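Enoyl-CoA hydratase (Mycobacterium avium subsp. paratuberculosis, PDB 4LK5) probably acts on acyl-CoA thioesters as a crotonase-like enzyme of the enoyl-CoA hydratase/isomerase family, its exact reaction remaining unsettled. Local coordinates at residues P272-V275 against E276-A280; A141-G144 against V145-A148; D255-L258 against Q259-D263. All blocks are in the same frame, centred on the assembly; numbering follows the deposited sequence.

Contact 1 (P272-V275 against E276-A280)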
loop_
_atom_site.group_PDB
_atom_site.type_symbol
_atom_site.label_atom_id
_atom_site.label_comp_id
_atom_site.label_asym_id
_atom_site.label_seq_id
_atom_site.Cartn_x
_atom_site.Cartn_y
_atom_site.Cartn_z
ATOM N N PRO C 272 20.810 24.690 11.870
ATOM C CA PRO C 272 21.409 25.514 10.826
ATOM C C PRO C 272 21.010 25.136 9.397
ATOM O O PRO C 272 21.010 26.009 8.530
ATOM C CB PRO C 272 22.928 25.318 11.016
ATOM C CG PRO C 272 23.110 24.686 12.330
ATOM C CD PRO C 272 21.829 24.005 12.690
ATOM N N ASP C 273 20.681 23.860 9.152
ATOM C CA ASP C 273 20.272 23.404 7.806
ATOM C C ASP C 273 18.928 24.017 7.379
ATOM O O ASP C 273 18.718 24.245 6.202
ATOM C CB ASP C 273 20.234 21.859 7.704
ATOM C CG ASP C 273 21.606 21.230 7.327
ATOM O OD1 ASP C 273 22.664 21.862 7.508
ATOM O OD2 ASP C 273 21.637 20.082 6.834
ATOM N N PHE C 274 18.028 24.306 8.325
ATOM C CA PHE C 274 16.720 24.902 7.998
ATOM C C PHE C 274 16.877 26.331 7.467
ATOM O O PHE C 274 16.360 26.667 6.380
ATOM C CB PHE C 274 15.788 24.892 9.218
ATOM C CG PHE C 274 14.499 25.656 9.016
ATOM C CD1 PHE C 274 13.639 25.328 7.974
ATOM C CD2 PHE C 274 14.154 26.710 9.863
ATOM C CE1 PHE C 274 12.458 26.040 7.776
ATOM C CE2 PHE C 274 12.981 27.430 9.671
ATOM C CZ PHE C 274 12.122 27.087 8.627
ATOM N N VAL C 275 17.606 27.169 8.219
ATOM C CA VAL C 275 17.902 28.558 7.787
ATOM C C VAL C 275 18.582 28.544 6.403
ATOM O O VAL C 275 18.153 29.239 5.468
ATOM C CB VAL C 275 18.732 29.321 8.846
ATOM C CG1 VAL C 275 19.330 30.591 8.257
ATOM C CG2 VAL C 275 17.880 29.634 10.078
ATOM N N GLU C 276 19.603 27.714 6.248
ATOM C CA GLU C 276 20.204 27.546 4.925
ATOM C C GLU C 276 19.172 27.198 3.845
ATOM O O GLU C 276 19.230 27.702 2.732
ATOM C CB GLU C 276 21.309 26.484 4.975
ATOM C CG GLU C 276 22.003 26.182 3.643
ATOM C CD GLU C 276 22.669 27.394 2.982
ATOM O OE1 GLU C 276 22.781 28.461 3.621
ATOM O OE2 GLU C 276 23.086 27.258 1.807
ATOM N N GLY C 277 18.215 26.345 4.173
ATOM C CA GLY C 277 17.252 25.895 3.171
ATOM C C GLY C 277 16.209 26.929 2.798
ATOM O O GLY C 277 15.885 27.103 1.630
ATOM N N ALA C 278 15.663 27.602 3.804
ATOM C CA ALA C 278 14.593 28.551 3.562
ATOM C C ALA C 278 15.171 29.767 2.898
ATOM O O ALA C 278 14.607 30.289 1.936
ATOM C CB ALA C 278 13.889 28.931 4.854
ATOM N N THR C 279 16.301 30.214 3.416
ATOM C CA THR C 279 17.020 31.320 2.808
ATOM C C THR C 279 17.280 30.978 1.341
ATOM O O THR C 279 16.941 31.746 0.456
ATOM C CB THR C 279 18.358 31.589 3.542
ATOM O OG1 THR C 279 18.108 31.784 4.945
ATOM C CG2 THR C 279 19.049 32.816 2.966
ATOM N N ALA C 280 17.864 29.810 1.095
ATOM C CA ALA C 280 18.232 29.430 -0.268
ATOM C C ALA C 280 17.022 29.370 -1.173
ATOM O O ALA C 280 17.108 29.753 -2.343
ATOM C CB ALA C 280 19.012 28.115 -0.302
#

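Contact 2 (A141-G144 against V145-A148)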
loop_
_atom_site.group_PDB
_atom_site.type_symbol
_atom_site.label_atom_id
_atom_site.label_comp_id
_atom_site.label_asym_id
_atom_site.label_seq_id
_atom_site.Cartn_x
_atom_site.Cartn_y
_atom_site.Cartn_z
ATOM N N ALA C 141 2.126 21.598 -1.907
ATOM C CA ALA C 141 3.509 21.401 -1.461
ATOM C C ALA C 141 3.613 21.345 0.042
ATOM O O ALA C 141 2.815 21.960 0.743
ATOM C CB ALA C 141 4.387 22.515 -2.016
ATOM N N GLY C 142 4.584 20.590 0.543
ATOM C CA GLY C 142 4.750 20.399 2.001
ATOM C C GLY C 142 3.467 19.987 2.711
ATOM O O GLY C 142 2.753 19.116 2.243
ATOM N N VAL C 143 3.152 20.608 3.850
ATOM C CA VAL C 143 1.933 20.204 4.561
ATOM C C VAL C 143 0.675 20.402 3.776
ATOM O O VAL C 143 -0.355 19.920 4.195
ATOM C CB VAL C 143 1.671 20.944 5.891
ATOM C CG1 VAL C 143 2.334 20.209 7.030
ATOM C CG2 VAL C 143 2.088 22.384 5.818
ATOM N N GLY C 144 0.720 21.161 2.695
ATOM C CA GLY C 144 -0.447 21.274 1.838
ATOM C C GLY C 144 -0.803 19.874 1.351
ATOM O O GLY C 144 -1.980 19.469 1.331
ATOM N N VAL C 145 0.239 19.116 1.019
ATOM C CA VAL C 145 0.069 17.764 0.541
ATOM C C VAL C 145 -0.458 16.901 1.668
ATOM O O VAL C 145 -1.404 16.140 1.466
ATOM C CB VAL C 145 1.378 17.197 -0.018
ATOM C CG1 VAL C 145 1.235 15.728 -0.311
ATOM C CG2 VAL C 145 1.789 17.942 -1.281
ATOM N N SER C 146 0.130 17.032 2.860
ATOM C CA SER C 146 -0.309 16.225 3.991
ATOM C C SER C 146 -1.774 16.426 4.239
ATOM O O SER C 146 -2.505 15.472 4.463
ATOM C CB SER C 146 0.442 16.561 5.265
ATOM O OG SER C 146 1.837 16.440 5.070
ATOM N N ILE C 147 -2.213 17.663 4.172
ATOM C CA ILE C 147 -3.623 17.977 4.395
ATOM C C ILE C 147 -4.518 17.320 3.373
ATOM O O ILE C 147 -5.508 16.701 3.735
ATOM C CB ILE C 147 -3.810 19.496 4.432
ATOM C CG1 ILE C 147 -3.276 19.980 5.777
ATOM C CG2 ILE C 147 -5.249 19.907 4.234
ATOM C CD1 ILE C 147 -2.743 21.369 5.686
ATOM N N ALA C 148 -4.158 17.443 2.105
ATOM C CA ALA C 148 -4.858 16.727 1.038
ATOM C C ALA C 148 -4.946 15.254 1.312
ATOM O O ALA C 148 -6.026 14.656 1.198
ATOM C CB ALA C 148 -4.160 16.922 -0.294
#

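Contact 3 (D255-L258 against Q259-D263)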
loop_
_atom_site.group_PDB
_atom_site.type_symbol
_atom_site.label_atom_id
_atom_site.label_comp_id
_atom_site.label_asym_id
_atom_site.label_seq_id
_atom_site.Cartn_x
_atom_site.Cartn_y
_atom_site.Cartn_z
ATOM N N ASP C 255 -1.169 8.470 14.529
ATOM C CA ASP C 255 -0.802 9.060 15.822
ATOM C C ASP C 255 0.706 8.961 16.221
ATOM O O ASP C 255 1.331 9.975 16.608
ATOM C CB ASP C 255 -1.694 8.523 16.947
ATOM C CG ASP C 255 -2.994 9.344 17.111
ATOM O OD1 ASP C 255 -3.046 10.494 16.602
ATOM O OD2 ASP C 255 -3.970 8.830 17.733
ATOM N N PRO C 256 1.267 7.748 16.174
ATOM C CA PRO C 256 2.692 7.602 16.385
ATOM C C PRO C 256 3.502 8.447 15.402
ATOM O O PRO C 256 4.493 9.070 15.778
ATOM C CB PRO C 256 2.930 6.122 16.133
ATOM C CG PRO C 256 1.610 5.445 16.385
ATOM C CD PRO C 256 0.565 6.448 16.046
ATOM N N ALA C 257 3.081 8.487 14.151
ATOM C CA ALA C 257 3.766 9.318 13.197
ATOM C C ALA C 257 3.762 10.761 13.640
ATOM O O ALA C 257 4.817 11.397 13.625
ATOM C CB ALA C 257 3.148 9.194 11.813
ATOM N N LEU C 258 2.598 11.279 14.041
ATOM C CA LEU C 258 2.482 12.682 14.409
ATOM C C LEU C 258 3.377 13.019 15.569
ATOM O O LEU C 258 3.947 14.095 15.617
ATOM C CB LEU C 258 1.062 13.060 14.765
ATOM C CG LEU C 258 0.153 13.016 13.556
ATOM C CD1 LEU C 258 -1.299 13.062 14.027
ATOM C CD2 LEU C 258 0.464 14.092 12.538
ATOM N N GLN C 259 3.524 12.083 16.482
ATOM C CA GLN C 259 4.400 12.266 17.615
ATOM C C GLN C 259 5.838 12.341 17.145
ATOM O O GLN C 259 6.571 13.249 17.544
ATOM C CB GLN C 259 4.217 11.094 18.588
ATOM C CG GLN C 259 5.003 11.226 19.879
ATOM C CD GLN C 259 4.736 12.555 20.613
ATOM O OE1 GLN C 259 3.618 12.792 21.087
ATOM N NE2 GLN C 259 5.768 13.425 20.707
ATOM N N ARG C 260 6.251 11.398 16.285
ATOM C CA ARG C 260 7.653 11.321 15.855
ATOM C C ARG C 260 8.018 12.560 15.123
ATOM O O ARG C 260 9.125 13.006 15.222
ATOM C CB ARG C 260 7.922 10.218 14.860
ATOM C CG ARG C 260 8.078 8.835 15.413
ATOM C CD ARG C 260 7.995 7.822 14.289
ATOM N NE ARG C 260 7.399 6.626 14.848
ATOM C CZ ARG C 260 6.314 5.990 14.414
ATOM N NH1 ARG C 260 5.625 6.339 13.310
ATOM N NH2 ARG C 260 5.944 4.938 15.108
ATOM N N GLU C 261 7.079 13.051 14.322
ATOM C CA GLU C 261 7.270 14.211 13.457
ATOM C C GLU C 261 7.482 15.465 14.307
ATOM O O GLU C 261 8.405 16.228 14.032
ATOM C CB GLU C 261 6.076 14.356 12.467
ATOM C CG GLU C 261 6.059 13.243 11.400
ATOM C CD GLU C 261 4.797 13.132 10.506
ATOM O OE1 GLU C 261 3.848 13.978 10.592
ATOM O OE2 GLU C 261 4.782 12.167 9.681
ATOM N N PHE C 262 6.662 15.626 15.354
ATOM C CA PHE C 262 6.863 16.649 16.384
ATOM C C PHE C 262 8.268 16.646 17.027
ATOM O O PHE C 262 8.963 17.653 16.967
ATOM C CB PHE C 262 5.831 16.527 17.481
ATOM C CG PHE C 262 6.015 17.545 18.551
ATOM C CD1 PHE C 262 5.720 18.873 18.303
ATOM C CD2 PHE C 262 6.527 17.192 19.792
ATOM C CE1 PHE C 262 5.913 19.825 19.279
ATOM C CE2 PHE C 262 6.712 18.148 20.781
ATOM C CZ PHE C 262 6.409 19.465 20.516
ATOM N N ASP C 263 8.680 15.522 17.615
ATOM C CA ASP C 263 10.043 15.376 18.180
ATOM C C ASP C 263 11.167 15.572 17.168
ATOM O O ASP C 263 12.253 15.973 17.506
ATOM C CB ASP C 263 10.252 13.982 18.774
ATOM C CG ASP C 263 9.267 13.646 19.894
ATOM O OD1 ASP C 263 8.759 14.547 20.603
ATOM O OD2 ASP C 263 8.998 12.449 20.056
#

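Contact 1 (P272-V275 against E276-A280)
Thr-279 lies alongside Val-275 one turn back in the helix, its OG1 3.7 Å from Val-275 CG1, both side chains pointing the same way. With chi1 at -54° the hydroxyl sits beside its own backbone N and reaches back to the preceding turn, where it donates to Val-275 O at 2.6 Å. It arrives from above the carbonyl plane, 42° out of it. Thr-279 N also donates to Val-275 O, at 2.9 Å, which leaves one carbonyl oxygen holding both the amide and the hydroxyl of the same threonine. On another side of the helix, the Phe-274 ring brings CE1 to 4.4 Å from Ala-278 CB, a loose apolar touch, while Ala-278 N donates to Phe-274 O at 2.8 Å. Phe-274 packs on Leu-171 and the buried methyl of Ala-278 on Ile-98, a side turned to loops of the same chain. Polar ends turn to the C-terminal tail: Asp-273 OD1 accepts from Thr-290 N and Glu-276 OE2 from Asn-288 N. Pro-272, whose missing N-H costs nothing in a first turn, begins the helix and bonds through its O to Glu-276 N. This is the i to i+4 alpha-helical pattern, on the last helix of a crotonase-like subunit.

Contact 2 (A141-G144 against V145-A148)
Gly-142 O is gripped by two amides of the first helical turn: Val-145 N at 2.8 Å, standing 43° out of the carbonyl plane, and, more weakly, Ser-146 N at 3.4 Å. Gly-142 is the N-cap of helix 143-150, and its positive phi of 50° favours glycine where strand 139-141 turns into the helix. Gly-144, also in the first turn, suits its place because a CB there would be crowded by Ala-141 O; its carbonyl O receives Ala-148 N at 3.1 Å. Val-145 folds back over the turn, CB 3.3 Å from Gly-142 O and CG2 3.7 Å from Ala-141 N. Ile-147 reaches back too: chi1 of -75° sets CG1 beside the backbone N, and from there CD1 comes to 3.2 Å from Val-143 O, the same oxygen that accepts Ile-147 N at 2.9 Å. The branched residues continue outward, Val-143 to Ile-118 and Ile-147 to Leu-121, both on helix 113-127. Ser-146 OG is hydrogen-bonded to Asp-174 O, which satisfies a polar group inside the core. In crotonase-fold enzymes the start of this helix supplies one oxyanion-hole N-H for the thioester carbonyl; a buried, capped start is consistent with that.

Contact 3 (D255-L258 against Q259-D263)
Gln-259 N, Arg-260 N, Glu-261 N and Phe-262 N donate in turn to the carbonyls of Asp-255, Pro-256, Ala-257 and Leu-258. Glu-261 N to Ala-257 O is the shortest, at 2.9 Å. Pro-256 can stand here because its absent N-H is not needed near the start of helix 254-269, yet its carbonyl still receives Arg-260 N at 3.0 Å.

Van der Waals packing of charged side chains comes next. Arg-260 bends back along the helix and lays its guanidinium over the preceding turn, with Pro-256 O 3.6 Å above one face and offset toward the rim. NH2 lies 3.4 Å from Pro-256 CB, an apolar partner for the flat cation. Arg-260 also packs on Ala-248 of a second subunit. Glu-261, with CG beside its own backbone N (chi1 -70°) and the chain extended beyond it, runs back over Ala-257 O, to which CG comes within 3.1 Å. Its OE1 passes 3.9 Å from Leu-258 CD2, and its OE2 stands 4.0 Å from Ala-257 CB, the small methyl leaving room for the carboxylate.

Polar side-chain bonds complete the set. On the exposed side Gln-259 NE2 makes two weak bonds to the carboxylate of Asp-263, the straighter one, at 162°, going to OD2. The buried carboxylate of Glu-261 is held from helix 177-185 and the loop before it, Ser-178 OG bonding to OE2 and Gly-176 N to OE1.

Helix 113-127 meets another side: Asp-255 OD1 forms a salt bridge with Arg-123, on which Leu-258 also packs, and Phe-262 rests on Ile-115 and Leu-116. The chemistry implies a helix with unlike sides: on one, a buried carboxylate with a neutral donor at each oxygen, its orientation thereby fixed; on another, a weak amide–carboxylate pair at the surface.

Each of the three contacts lies within one continuous stretch, between residues three to five apart, so none encloses a long loop and none nests in or crosses another. From the N terminus, contact 2 comes first, where strand 139-141 gives way to helix 143-150 near the centre of the chain. Contact 3 follows on helix 254-269, then contact 1 on helix 272-282, the next helix along. Contacts 2 and 3 both pack on helix 113-127, with nearest atoms about 6 Å apart. Contact 1 stands farther out, its centre about 20 Å from that of contact 2, and joins the C-terminal tail. Contacts 1 and 3 each touch a second subunit.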